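PDB 1Y63: Lmaj004144AAA protein from Leishmania major, which probably acts as a broad-specificity nucleoside monophosphate kinase that also hydrolyses ATP and helps mature the 18S rRNA of the small ribosomal subunit. Local coordinates for residues A[28-31]-A[32-36]; A[88-92]-A[93-97]. All blocks are in the same frame, centred on the assembly; numbering follows the deposited sequence.

How the contacts relate
Contact 1 (28-36) is the C-terminal end of the helix that follows the phosphate-binding loop, with the coil beyond it; contact 2 (88-97) is the end of strand 85-89 and the turn that leaves it. Their centres are 19 Å apart and their nearest atoms about 6 Å, so they do not touch. H39 joins them: its ND1 shares a manganese ion with E28 of contact 1, and its NE2 hydrogen-bonds to D89 of contact 2. D89 also bonds T24, a residue of the ADP pocket. Each contact reaches toward the nucleotide site through one side chain, E28 and H91, each about 7 Å from the bound ADP.

Contact 1 (A[28-31]-A[32-36]); sequences EMIA and AELDG. With MN (manganese (II) ion), chain C.
The carboxylate of E33 turns one face to M29, whose CG lies over it in the conformer modelled here, 3.7 Å from E33 OE1. The two side chains run side by side in the same direction: M29 CG stands beside its own carbonyl carbon (chi1 -176°), and E33 is straight beyond its CG. The carboxylate of E28 instead serves a metal: OE2 binds manganese at 2.2 Å, while OE1 accepts a 2.6 Å hydrogen bond from water 1, itself a ligand of the metal. Held in this way at both oxygens, the group is probably fixed in rotation. H39 and three further waters complete the site.

This C-terminal end of the helix after the P-loop runs out through three backbone bonds: A32 N to E28 O, E33 N to M29 O and L34 N to I30 O, each 2.9 Å. L34 is the first residue to leave helical geometry, yet its CB still rests 3.4 Å from I30 O and its CD1 meets I30 CG2 at 4.0 Å. M29, I30, E33 and L34 all pack on helix 161-178, while D35 and G36 bond to N85 of strand 85-89, leading the chain from helix 23-33 into edge strand 37-41.

Contact 2 (A[88-92]-A[93-97]); sequences VDYHS and SELFP. With NA (sodium ion), chain O.
L95 drives its CD2 methyl into a hollow between Y90, S92 and F96. The methyl sits over the centre of one F96 ring face, 3.7 Å above its plane, and also meets the edge of the Y90 ring, 4.2 Å from CE2. S92 CB, at 4.1 Å from L95 CD2, forms another wall. The leucine reaches this hollow because its CG is wedged between backbone N and carbonyl carbon (chi1 75°), which folds the branch back over the neighbouring phenylalanine.

F96 is the second bump. Its CZ presses against Y90 CD2 at 3.7 Å, the two side chains crossing at a slant; V88 CG1 makes a looser apolar contact with F96 CZ, 4.5 Å away, from the other side of the ring plane. F96 CE2 also approaches S92 O at 3.6 Å. A type I turn from S93 to F96, held by F96 N bonding S93 O at 3.3 Å, sends L95 and F96 back toward the strand end. E94 extends the other way and binds sodium through OE2 at 2.4 Å.

This is the loop after a parallel-sheet strand of a P-loop kinase, whose D89 bonds T24 of that loop. E143 receives the amides of S93 and E94. F96 is covered by L73 and M76 of helix 66-80, and Y90 packs on V42 and V46 of helix 42-48, so the turn closes the end of strand 85-89, which lies between 37-41 and 12-16.

Contact 1 (A[28-31]-A[32-36])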
ATOM      1  N   GLU A  28       0.461  -7.838  -6.272  1.00 16.95           N
ATOM      2  CA  GLU A  28       0.291  -8.706  -7.425  1.00 18.11           C
ATOM      3  C   GLU A  28       0.268 -10.171  -7.031  1.00 16.86           C
ATOM      4  O   GLU A  28      -0.473 -10.964  -7.616  1.00 19.01           O
ATOM      5  CB  GLU A  28       1.325  -8.411  -8.506  1.00 15.88           C
ATOM      6  CG  GLU A  28       1.173  -6.997  -9.082  1.00 17.21           C
ATOM      7  CD  GLU A  28       0.015  -6.837 -10.067  1.00 24.29           C
ATOM      8  OE1 GLU A  28      -0.851  -7.732 -10.203  1.00 24.72           O
ATOM      9  OE2 GLU A  28      -0.032  -5.779 -10.724  1.00 21.74           O
ATOM     10  N   MET A  29       1.048 -10.553  -6.030  1.00 18.03           N
ATOM     11  CA  MET A  29       0.927 -11.909  -5.483  1.00 18.12           C
ATOM     12  C   MET A  29      -0.453 -12.209  -4.927  1.00 18.96           C
ATOM     13  O   MET A  29      -1.019 -13.269  -5.183  1.00 18.44           O
ATOM     14  CB  MET A  29       1.985 -12.161  -4.426  1.00 19.71           C
ATOM     15  CG  MET A  29       1.952 -13.573  -3.915  1.00 19.12           C
ATOM     16  SD  MET A  29       3.135 -14.057  -2.634  0.60 24.57           S
ATOM     17  CE  MET A  29       4.536 -14.554  -3.620  0.60 25.43           C
ATOM     18  N   ILE A  30      -1.009 -11.262  -4.189  1.00 17.07           N
ATOM     19  CA  ILE A  30      -2.363 -11.399  -3.682  1.00 18.31           C
ATOM     20  C   ILE A  30      -3.370 -11.529  -4.828  1.00 19.93           C
ATOM     21  O   ILE A  30      -4.238 -12.409  -4.824  1.00 18.73           O
ATOM     22  CB  ILE A  30      -2.693 -10.212  -2.744  1.00 18.27           C
ATOM     23  CG1 ILE A  30      -1.886 -10.321  -1.443  1.00 19.19           C
ATOM     24  CG2 ILE A  30      -4.185 -10.112  -2.466  1.00 19.43           C
ATOM     25  CD1 ILE A  30      -1.826  -9.043  -0.646  1.00 20.18           C
ATOM     26  N   ALA A  31      -3.270 -10.650  -5.821  1.00 17.93           N
ATOM     27  CA  ALA A  31      -4.199 -10.682  -6.933  1.00 21.65           C
ATOM     28  C   ALA A  31      -4.092 -11.990  -7.708  1.00 19.83           C
ATOM     29  O   ALA A  31      -5.113 -12.487  -8.243  1.00 23.22           O
ATOM     30  CB  ALA A  31      -3.969  -9.513  -7.845  1.00 21.61           C
ATOM     31  N   ALA A  32      -2.888 -12.552  -7.773  1.00 20.20           N
ATOM     32  CA  ALA A  32      -2.665 -13.843  -8.456  1.00 19.56           C
ATOM     33  C   ALA A  32      -3.106 -15.072  -7.683  1.00 23.52           C
ATOM     34  O   ALA A  32      -3.556 -16.058  -8.284  1.00 25.18           O
ATOM     35  CB  ALA A  32      -1.197 -13.998  -8.824  1.00 20.24           C
ATOM     36  N   GLU A  33      -2.922 -15.047  -6.373  1.00 19.41           N
ATOM     37  CA  GLU A  33      -3.067 -16.222  -5.515  1.00 20.92           C
ATOM     38  C   GLU A  33      -4.353 -16.296  -4.747  1.00 23.49           C
ATOM     39  O   GLU A  33      -4.839 -17.388  -4.502  1.00 25.36           O
ATOM     40  CB  GLU A  33      -1.978 -16.247  -4.463  1.00 25.76           C
ATOM     41  CG  GLU A  33      -0.635 -16.575  -4.962  1.00 34.00           C
ATOM     42  CD  GLU A  33       0.254 -17.099  -3.841  1.00 41.66           C
ATOM     43  OE1 GLU A  33       0.132 -16.612  -2.696  1.00 46.10           O
ATOM     44  OE2 GLU A  33       1.066 -18.000  -4.110  1.00 48.87           O
ATOM     45  N   LEU A  34      -4.867 -15.162  -4.301  1.00 22.49           N
ATOM     46  CA  LEU A  34      -6.099 -15.139  -3.495  1.00 21.61           C
ATOM     47  C   LEU A  34      -7.317 -14.989  -4.403  1.00 25.29           C
ATOM     48  O   LEU A  34      -7.191 -14.604  -5.568  1.00 33.00           O
ATOM     49  CB  LEU A  34      -6.030 -14.045  -2.413  1.00 21.35           C
ATOM     50  CG  LEU A  34      -4.856 -14.086  -1.421  1.00 25.64           C
ATOM     51  CD1 LEU A  34      -5.198 -13.203  -0.216  1.00 27.63           C
ATOM     52  CD2 LEU A  34      -4.452 -15.450  -0.948  1.00 31.42           C
ATOM     53  N   ASP A  35      -8.490 -15.346  -3.891  1.00 27.48           N
ATOM     54  CA  ASP A  35      -9.696 -15.393  -4.710  1.00 27.06           C
ATOM     55  C   ASP A  35     -10.355 -14.036  -4.803  1.00 27.34           C
ATOM     56  O   ASP A  35     -10.708 -13.448  -3.776  1.00 24.15           O
ATOM     57  CB  ASP A  35     -10.726 -16.363  -4.125  1.00 30.70           C
ATOM     58  CG  ASP A  35     -12.065 -16.297  -4.843  0.50 33.87           C
ATOM     59  OD1 ASP A  35     -12.098 -16.523  -6.073  0.50 39.17           O
ATOM     60  OD2 ASP A  35     -13.088 -16.024  -4.181  0.50 38.66           O
ATOM     61  N   GLY A  36     -10.531 -13.570  -6.039  1.00 24.97           N
ATOM     62  CA  GLY A  36     -11.360 -12.411  -6.320  1.00 23.18           C
ATOM     63  C   GLY A  36     -10.801 -11.056  -5.965  1.00 24.28           C
ATOM     64  O   GLY A  36     -11.586 -10.152  -5.720  1.00 22.95           O
TER
HETATM   65 MN    MN C 311      -1.855  -4.682 -11.177  1.00 19.37          MN
HETATM   66  O   HOH W   1      -2.916  -6.418 -11.150  1.00 23.95           O
HETATM   67  O   HOH W   2      -7.547 -12.674  -7.327  1.00 28.17           O
HETATM   68  O   HOH W   3      -0.846  -2.799 -11.673  1.00 22.88           O
HETATM   69  O   HOH W   4      -1.913  -5.027 -13.375  1.00 20.94           O
HETATM   70  O   HOH W   5      -3.764  -3.465 -11.448  1.00 22.78           O

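Contact 2 (A[88-92]-A[93-97])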
ATOM      1  N   VAL A  88      -5.303  -2.525  -2.464  1.00 17.73           N
ATOM      2  CA  VAL A  88      -4.845  -1.191  -2.830  1.00 18.76           C
ATOM      3  C   VAL A  88      -3.377  -1.085  -2.421  1.00 20.83           C
ATOM      4  O   VAL A  88      -2.977  -1.590  -1.361  1.00 21.32           O
ATOM      5  CB  VAL A  88      -5.654  -0.120  -2.104  1.00 20.82           C
ATOM      6  CG1 VAL A  88      -5.127   1.263  -2.417  1.00 22.35           C
ATOM      7  CG2 VAL A  88      -7.108  -0.213  -2.528  1.00 23.60           C
ATOM      8  N   ASP A  89      -2.601  -0.423  -3.271  1.00 18.04           N
ATOM      9  CA  ASP A  89      -1.147  -0.389  -3.173  1.00 18.73           C
ATOM     10  C   ASP A  89      -0.716   1.069  -3.225  1.00 18.97           C
ATOM     11  O   ASP A  89      -0.908   1.711  -4.249  1.00 18.33           O
ATOM     12  CB  ASP A  89      -0.663  -1.221  -4.377  1.00 19.92           C
ATOM     13  CG  ASP A  89       0.713  -0.932  -4.822  1.00 19.20           C
ATOM     14  OD1 ASP A  89       1.489  -0.286  -4.125  1.00 22.17           O
ATOM     15  OD2 ASP A  89       1.041  -1.474  -5.911  1.00 21.88           O
ATOM     16  N   TYR A  90      -0.204   1.613  -2.112  1.00 17.49           N
ATOM     17  CA  TYR A  90       0.237   3.039  -2.078  1.00 18.61           C
ATOM     18  C   TYR A  90       1.191   3.299  -0.945  1.00 18.79           C
ATOM     19  O   TYR A  90       1.043   2.703   0.116  1.00 20.06           O
ATOM     20  CB  TYR A  90      -0.969   4.005  -1.955  1.00 18.62           C
ATOM     21  CG  TYR A  90      -0.701   5.446  -2.380  1.00 18.30           C
ATOM     22  CD1 TYR A  90      -0.001   5.740  -3.544  1.00 20.34           C
ATOM     23  CD2 TYR A  90      -1.251   6.514  -1.666  1.00 19.43           C
ATOM     24  CE1 TYR A  90       0.194   7.064  -3.952  1.00 19.50           C
ATOM     25  CE2 TYR A  90      -1.081   7.828  -2.085  1.00 21.19           C
ATOM     26  CZ  TYR A  90      -0.364   8.088  -3.220  1.00 22.38           C
ATOM     27  OH  TYR A  90      -0.183   9.403  -3.623  1.00 25.83           O
ATOM     28  N   HIS A  91       2.115   4.240  -1.154  1.00 18.99           N
ATOM     29  CA  HIS A  91       3.134   4.565  -0.159  1.00 20.99           C
ATOM     30  C   HIS A  91       2.552   5.375   0.999  1.00 25.86           C
ATOM     31  O   HIS A  91       3.158   5.440   2.055  1.00 30.62           O
ATOM     32  CB  HIS A  91       4.321   5.287  -0.805  1.00 21.52           C
ATOM     33  CG  HIS A  91       3.983   6.626  -1.383  1.00 24.07           C
ATOM     34  ND1 HIS A  91       3.864   6.855  -2.733  1.00 33.93           N
ATOM     35  CD2 HIS A  91       3.747   7.814  -0.781  1.00 31.77           C
ATOM     36  CE1 HIS A  91       3.562   8.128  -2.942  1.00 26.56           C
ATOM     37  NE2 HIS A  91       3.472   8.728  -1.772  1.00 36.56           N
ATOM     38  N   SER A  92       1.391   5.985   0.786  1.00 21.44           N
ATOM     39  CA  SER A  92       0.712   6.761   1.820  1.00 20.18           C
ATOM     40  C   SER A  92      -0.575   6.091   2.205  1.00 20.31           C
ATOM     41  O   SER A  92      -1.091   5.266   1.469  1.00 20.31           O
ATOM     42  CB  SER A  92       0.432   8.162   1.328  1.00 24.24           C
ATOM     43  OG  SER A  92       1.648   8.853   1.050  1.00 27.86           O
ATOM     44  N   SER A  93      -1.097   6.454   3.366  1.00 19.33           N
ATOM     45  CA  SER A  93      -2.311   5.799   3.882  1.00 19.18           C
ATOM     46  C   SER A  93      -3.289   6.719   4.623  1.00 19.06           C
ATOM     47  O   SER A  93      -4.472   6.407   4.666  1.00 18.87           O
ATOM     48  CB  SER A  93      -1.974   4.627   4.806  1.00 19.57           C
ATOM     49  OG  SER A  93      -1.276   5.061   5.952  1.00 19.83           O
ATOM     50  N   GLU A  94      -2.815   7.828   5.190  1.00 19.95           N
ATOM     51  CA  GLU A  94      -3.645   8.688   6.025  1.00 21.61           C
ATOM     52  C   GLU A  94      -4.817   9.269   5.247  1.00 20.11           C
ATOM     53  O   GLU A  94      -5.895   9.500   5.804  1.00 22.34           O
ATOM     54  CB  GLU A  94      -2.792   9.807   6.632  1.00 24.34           C
ATOM     55  CG  GLU A  94      -3.559  10.980   7.204  1.00 35.76           C
ATOM     56  CD  GLU A  94      -2.640  11.970   7.858  1.00 40.93           C
ATOM     57  OE1 GLU A  94      -1.726  12.495   7.185  1.00 45.32           O
ATOM     58  OE2 GLU A  94      -2.843  12.220   9.061  1.00 46.01           O
ATOM     59  N   LEU A  95      -4.610   9.480   3.954  1.00 19.70           N
ATOM     60  CA  LEU A  95      -5.620  10.115   3.131  1.00 21.44           C
ATOM     61  C   LEU A  95      -6.893   9.317   2.946  1.00 22.12           C
ATOM     62  O   LEU A  95      -7.946   9.902   2.711  1.00 23.03           O
ATOM     63  CB  LEU A  95      -5.047  10.482   1.784  1.00 21.17           C
ATOM     64  CG  LEU A  95      -4.806   9.370   0.760  1.00 22.36           C
ATOM     65  CD1 LEU A  95      -4.581   9.966  -0.611  1.00 27.85           C
ATOM     66  CD2 LEU A  95      -3.638   8.517   1.135  1.00 24.60           C
ATOM     67  N   PHE A  96      -6.823   8.004   3.067  1.00 17.95           N
ATOM     68  CA  PHE A  96      -7.987   7.180   2.750  1.00 18.44           C
ATOM     69  C   PHE A  96      -8.908   7.059   3.960  1.00 17.88           C
ATOM     70  O   PHE A  96      -8.438   7.039   5.109  1.00 19.98           O
ATOM     71  CB  PHE A  96      -7.577   5.768   2.358  1.00 18.99           C
ATOM     72  CG  PHE A  96      -6.571   5.676   1.229  1.00 17.62           C
ATOM     73  CD1 PHE A  96      -6.807   6.267   0.004  1.00 18.47           C
ATOM     74  CD2 PHE A  96      -5.394   4.966   1.392  1.00 17.88           C
ATOM     75  CE1 PHE A  96      -5.897   6.149  -1.032  1.00 18.02           C
ATOM     76  CE2 PHE A  96      -4.473   4.865   0.350  1.00 19.93           C
ATOM     77  CZ  PHE A  96      -4.750   5.445  -0.861  1.00 18.94           C
ATOM     78  N   PRO A  97     -10.220   6.942   3.707  1.00 18.45           N
ATOM     79  CA  PRO A  97     -11.167   6.740   4.795  1.00 18.48           C
ATOM     80  C   PRO A  97     -11.039   5.350   5.389  1.00 19.72           C
ATOM     81  O   PRO A  97     -10.944   4.363   4.666  1.00 19.79           O
ATOM     82  CB  PRO A  97     -12.524   6.928   4.137  1.00 19.79           C
ATOM     83  CG  PRO A  97     -12.333   6.716   2.749  1.00 20.33           C
ATOM     84  CD  PRO A  97     -10.897   7.010   2.408  1.00 20.03           C
TER
HETATM   85 NA    NA O 501      -1.370  12.601  10.930  0.50 28.53          NA
HETATM   86  O   HOH W   6      -0.240  11.005  10.610  1.00 37.84           O
HETATM   87  O   HOH W   7       0.122  11.408  12.950  1.00 56.38           O